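Local coordinates for kinetochore protein Mis16 (Schizosaccharomyces japonicus, PDB 4XYH) that probably serves as a WD-repeat histone chaperone that recognises histone H4 and the CENP-A chaperone Scm3 at centromeres, at residues S53-G61 against S386-V397. Residues are numbered along the deposited sequence; the frame is centred on the assembly and turned at random.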
loop_
_atom_site.group_PDB
_atom_site.type_symbol
_atom_site.label_atom_id
_atom_site.label_comp_id
_atom_site.label_asym_id
_atom_site.label_seq_id
_atom_site.Cartn_x
_atom_site.Cartn_y
_atom_site.Cartn_z
ATOM N N SER A 53 -11.271 -5.863 -3.375
ATOM C CA SER A 53 -10.720 -5.022 -2.333
ATOM C C SER A 53 -9.696 -4.074 -2.946
ATOM O O SER A 53 -8.900 -4.475 -3.796
ATOM C CB SER A 53 -10.077 -5.865 -1.227
ATOM O OG SER A 53 -9.561 -5.018 -0.202
ATOM N N LEU A 54 -9.721 -2.819 -2.520
ATOM C CA LEU A 54 -8.730 -1.837 -2.964
ATOM C C LEU A 54 -7.516 -1.794 -2.036
ATOM O O LEU A 54 -6.511 -1.135 -2.340
ATOM C CB LEU A 54 -9.358 -0.447 -3.038
ATOM C CG LEU A 54 -10.416 -0.296 -4.127
ATOM C CD1 LEU A 54 -11.237 0.973 -3.947
ATOM C CD2 LEU A 54 -9.700 -0.289 -5.471
ATOM N N THR A 55 -7.613 -2.484 -0.906
ATOM C CA THR A 55 -6.605 -2.349 0.143
ATOM C C THR A 55 -6.292 -3.685 0.823
ATOM O O THR A 55 -7.159 -4.564 0.936
ATOM C CB THR A 55 -7.067 -1.311 1.208
ATOM O OG1 THR A 55 -6.036 -1.119 2.200
ATOM C CG2 THR A 55 -8.399 -1.775 1.893
ATOM N N VAL A 56 -5.046 -3.840 1.265
ATOM C CA VAL A 56 -4.658 -5.019 2.023
ATOM C C VAL A 56 -3.492 -4.657 2.929
ATOM O O VAL A 56 -2.621 -3.884 2.553
ATOM C CB VAL A 56 -4.265 -6.223 1.103
ATOM C CG1 VAL A 56 -3.015 -5.915 0.279
ATOM C CG2 VAL A 56 -4.028 -7.484 1.927
ATOM N N GLU A 57 -3.499 -5.208 4.137
ATOM C CA GLU A 57 -2.435 -4.991 5.104
ATOM C C GLU A 57 -2.396 -6.194 6.031
ATOM O O GLU A 57 -3.446 -6.659 6.488
ATOM C CB GLU A 57 -2.653 -3.697 5.899
ATOM C CG GLU A 57 -1.381 -3.170 6.562
ATOM C CD GLU A 57 -1.616 -1.950 7.450
ATOM O OE1 GLU A 57 -2.777 -1.704 7.820
ATOM O OE2 GLU A 57 -0.638 -1.237 7.796
ATOM N N TRP A 58 -1.191 -6.715 6.278
ATOM C CA TRP A 58 -0.988 -7.782 7.265
ATOM C C TRP A 58 -1.023 -7.221 8.675
ATOM O O TRP A 58 -0.370 -6.215 8.952
ATOM C CB TRP A 58 0.360 -8.487 7.076
ATOM C CG TRP A 58 0.499 -9.277 5.844
ATOM C CD1 TRP A 58 1.028 -8.859 4.664
ATOM C CD2 TRP A 58 0.124 -10.638 5.660
ATOM N NE1 TRP A 58 1.006 -9.881 3.746
ATOM C CE2 TRP A 58 0.447 -10.984 4.333
ATOM C CE3 TRP A 58 -0.459 -11.602 6.487
ATOM C CZ2 TRP A 58 0.213 -12.252 3.812
ATOM C CZ3 TRP A 58 -0.694 -12.858 5.969
ATOM C CH2 TRP A 58 -0.356 -13.174 4.643
ATOM N N PHE A 59 -1.759 -7.876 9.567
ATOM C CA PHE A 59 -1.662 -7.563 10.982
ATOM C C PHE A 59 -0.406 -8.210 11.586
ATOM O O PHE A 59 -0.019 -9.325 11.204
ATOM C CB PHE A 59 -2.892 -8.054 11.743
ATOM C CG PHE A 59 -4.118 -7.202 11.569
ATOM C CD1 PHE A 59 -4.296 -6.064 12.331
ATOM C CD2 PHE A 59 -5.113 -7.564 10.660
ATOM C CE1 PHE A 59 -5.447 -5.286 12.197
ATOM C CE2 PHE A 59 -6.265 -6.796 10.519
ATOM C CZ PHE A 59 -6.432 -5.651 11.295
ATOM N N PRO A 60 0.236 -7.517 12.535
ATOM C CA PRO A 60 1.348 -8.140 13.267
ATOM C C PRO A 60 0.854 -9.296 14.135
ATOM O O PRO A 60 -0.262 -9.221 14.675
ATOM C CB PRO A 60 1.891 -6.998 14.145
ATOM C CG PRO A 60 1.303 -5.763 13.601
ATOM C CD PRO A 60 -0.012 -6.141 12.984
ATOM N N GLY A 61 1.654 -10.349 14.266
ATOM C CA GLY A 61 1.328 -11.421 15.196
ATOM C C GLY A 61 0.793 -12.690 14.561
ATOM O O GLY A 61 0.417 -12.688 13.397
ATOM N N SER A 386 -3.859 -3.736 -7.417
ATOM C CA SER A 386 -4.395 -2.607 -6.638
ATOM C C SER A 386 -3.584 -2.216 -5.400
ATOM O O SER A 386 -3.463 -1.033 -5.090
ATOM C CB SER A 386 -5.819 -2.927 -6.187
ATOM O OG SER A 386 -6.617 -3.295 -7.299
ATOM N N ASP A 387 -3.079 -3.212 -4.671
ATOM C CA ASP A 387 -2.358 -2.986 -3.417
ATOM C C ASP A 387 -1.537 -4.224 -3.082
ATOM O O ASP A 387 -1.763 -5.303 -3.644
ATOM C CB ASP A 387 -3.326 -2.656 -2.266
ATOM C CG ASP A 387 -2.641 -1.901 -1.111
ATOM O OD1 ASP A 387 -1.508 -1.404 -1.305
ATOM O OD2 ASP A 387 -3.244 -1.785 -0.013
ATOM N N LEU A 388 -0.566 -4.066 -2.193
ATOM C CA LEU A 388 0.211 -5.210 -1.716
ATOM C C LEU A 388 0.808 -4.916 -0.355
ATOM O O LEU A 388 0.930 -3.751 0.049
ATOM C CB LEU A 388 1.314 -5.607 -2.705
ATOM C CG LEU A 388 2.200 -4.559 -3.375
ATOM C CD1 LEU A 388 3.019 -3.804 -2.379
ATOM C CD2 LEU A 388 3.127 -5.213 -4.393
ATOM N N SER A 389 1.183 -5.978 0.339
ATOM C CA SER A 389 1.665 -5.841 1.699
ATOM C C SER A 389 2.687 -6.923 2.026
ATOM O O SER A 389 2.430 -8.109 1.822
ATOM C CB SER A 389 0.472 -5.895 2.667
ATOM O OG SER A 389 0.872 -5.810 4.015
ATOM N N TRP A 390 3.850 -6.516 2.525
ATOM C CA TRP A 390 4.793 -7.468 3.115
ATOM C C TRP A 390 4.261 -8.015 4.428
ATOM O O TRP A 390 3.829 -7.255 5.274
ATOM C CB TRP A 390 6.131 -6.821 3.393
ATOM C CG TRP A 390 6.989 -6.616 2.223
ATOM C CD1 TRP A 390 7.112 -5.468 1.484
ATOM C CD2 TRP A 390 7.901 -7.558 1.663
ATOM N NE1 TRP A 390 8.038 -5.647 0.487
ATOM C CE2 TRP A 390 8.532 -6.925 0.567
ATOM C CE3 TRP A 390 8.246 -8.877 1.977
ATOM C CZ2 TRP A 390 9.486 -7.563 -0.219
ATOM C CZ3 TRP A 390 9.193 -9.516 1.190
ATOM C CH2 TRP A 390 9.804 -8.855 0.104
ATOM N N ASN A 391 4.305 -9.328 4.596
ATOM C CA ASN A 391 4.016 -9.965 5.879
ATOM C C ASN A 391 5.181 -9.701 6.844
ATOM O O ASN A 391 6.311 -10.063 6.548
ATOM C CB ASN A 391 3.783 -11.466 5.650
ATOM C CG ASN A 391 3.408 -12.220 6.908
ATOM O OD1 ASN A 391 3.890 -11.920 7.990
ATOM N ND2 ASN A 391 2.545 -13.224 6.760
ATOM N N PRO A 392 4.921 -9.042 7.985
ATOM C CA PRO A 392 6.002 -8.711 8.930
ATOM C C PRO A 392 6.369 -9.875 9.860
ATOM O O PRO A 392 7.364 -9.804 10.584
ATOM C CB PRO A 392 5.404 -7.558 9.744
ATOM C CG PRO A 392 3.933 -7.930 9.822
ATOM C CD PRO A 392 3.613 -8.529 8.449
ATOM N N ASN A 393 5.559 -10.927 9.829
ATOM C CA ASN A 393 5.691 -12.068 10.720
ATOM C C ASN A 393 6.574 -13.179 10.166
ATOM O O ASN A 393 7.246 -13.872 10.921
ATOM C CB ASN A 393 4.307 -12.647 11.022
ATOM C CG ASN A 393 3.331 -11.596 11.525
ATOM O OD1 ASN A 393 3.651 -10.812 12.424
ATOM N ND2 ASN A 393 2.129 -11.578 10.946
ATOM N N ASN A 394 6.519 -13.379 8.853
ATOM C CA ASN A 394 7.281 -14.423 8.176
ATOM C C ASN A 394 8.208 -13.821 7.133
ATOM O O ASN A 394 7.875 -12.831 6.491
ATOM C CB ASN A 394 6.364 -15.428 7.482
ATOM C CG ASN A 394 5.440 -16.134 8.434
ATOM O OD1 ASN A 394 5.117 -15.622 9.506
ATOM N ND2 ASN A 394 5.001 -17.321 8.051
ATOM N N LYS A 395 9.358 -14.437 6.939
ATOM C CA LYS A 395 10.262 -14.027 5.880
ATOM C C LYS A 395 9.608 -14.273 4.516
ATOM O O LYS A 395 8.988 -15.311 4.305
ATOM C CB LYS A 395 11.588 -14.795 5.977
ATOM C CG LYS A 395 12.412 -14.488 7.228
ATOM C CD LYS A 395 13.016 -13.095 7.150
ATOM C CE LYS A 395 13.805 -12.927 5.852
ATOM N NZ LYS A 395 14.603 -11.675 5.820
ATOM N N TRP A 396 9.729 -13.303 3.617
ATOM C CA TRP A 396 9.388 -13.496 2.209
ATOM C C TRP A 396 7.968 -13.942 1.928
ATOM O O TRP A 396 7.738 -14.722 1.005
ATOM C CB TRP A 396 10.366 -14.495 1.573
ATOM C CG TRP A 396 11.714 -13.888 1.469
ATOM C CD1 TRP A 396 12.766 -14.083 2.311
ATOM C CD2 TRP A 396 12.141 -12.920 0.510
ATOM N NE1 TRP A 396 13.830 -13.318 1.920
ATOM C CE2 TRP A 396 13.472 -12.589 0.818
ATOM C CE3 TRP A 396 11.526 -12.304 -0.583
ATOM C CZ2 TRP A 396 14.208 -11.673 0.071
ATOM C CZ3 TRP A 396 12.260 -11.395 -1.326
ATOM C CH2 TRP A 396 13.586 -11.088 -0.996
ATOM N N VAL A 397 7.009 -13.439 2.694
ATOM C CA VAL A 397 5.620 -13.703 2.365
ATOM C C VAL A 397 4.939 -12.399 1.975
ATOM O O VAL A 397 5.040 -11.415 2.695
ATOM C CB VAL A 397 4.871 -14.362 3.535
ATOM C CG1 VAL A 397 3.380 -14.493 3.211
ATOM C CG2 VAL A 397 5.488 -15.740 3.860
HETATM O O HOH W 1 -9.020 -4.164 -6.473
HETATM O O HOH W 2 -0.295 -2.327 2.720
#
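Asn393 grips the end of segment 53-61 with both arms of its amide. Its ND2 gives a nearly straight bond to Phe59 O (3.1 Å) lying in the plane of both the amide and the carbonyl, while OD1 takes the N-H of Gly61 at 2.8 Å from above its own carbonyl plane. Farther back, Asp387 CG stands anti to the backbone N (chi1 -158°), which sends OD2 across to Val56 N at 3.0 Å, met on the anti side and tilted out of the carboxylate plane. Arg138 forms a salt bridge to the same oxygen, so a buried charge has two partners. Ser389 OG accepts from Trp58 N (3.2 Å), and a water donates to both Val56 O and Leu388 O. Strands 56-58 and 386-390 run parallel, their axes 6° apart and 5.8 Å at closest, joined by side chains and water rather than by direct backbone bonds. They are the innermost strands of two adjoining blades of the WD-repeat beta-propeller, brought together from distant parts of the chain. Trp58 fills the join: one face of its indole carries Asn391, with CB 3.6 Å from the centroid of the five-membered ring in a CH-pi contact and ND2 above the six-membered ring, the amide tilted 34° to it. Asn391 OD1 meanwhile accepts from Asn393 N, an Asx turn, and also from Asn394 N, completing an Asx motif; together these fix the amide's rotation, and Gln73 takes ND2. At the indole edge NE1 makes a weak, bent bond to Ser389 O. With an alanine here in place of Trp58, the join would probably be left with a gap, and Asn391 would lose the ring it lies on. Pro392 CD packs on Trp58 CB at 3.5 Å, and Val397 CG1 meets CZ2 of the same indole.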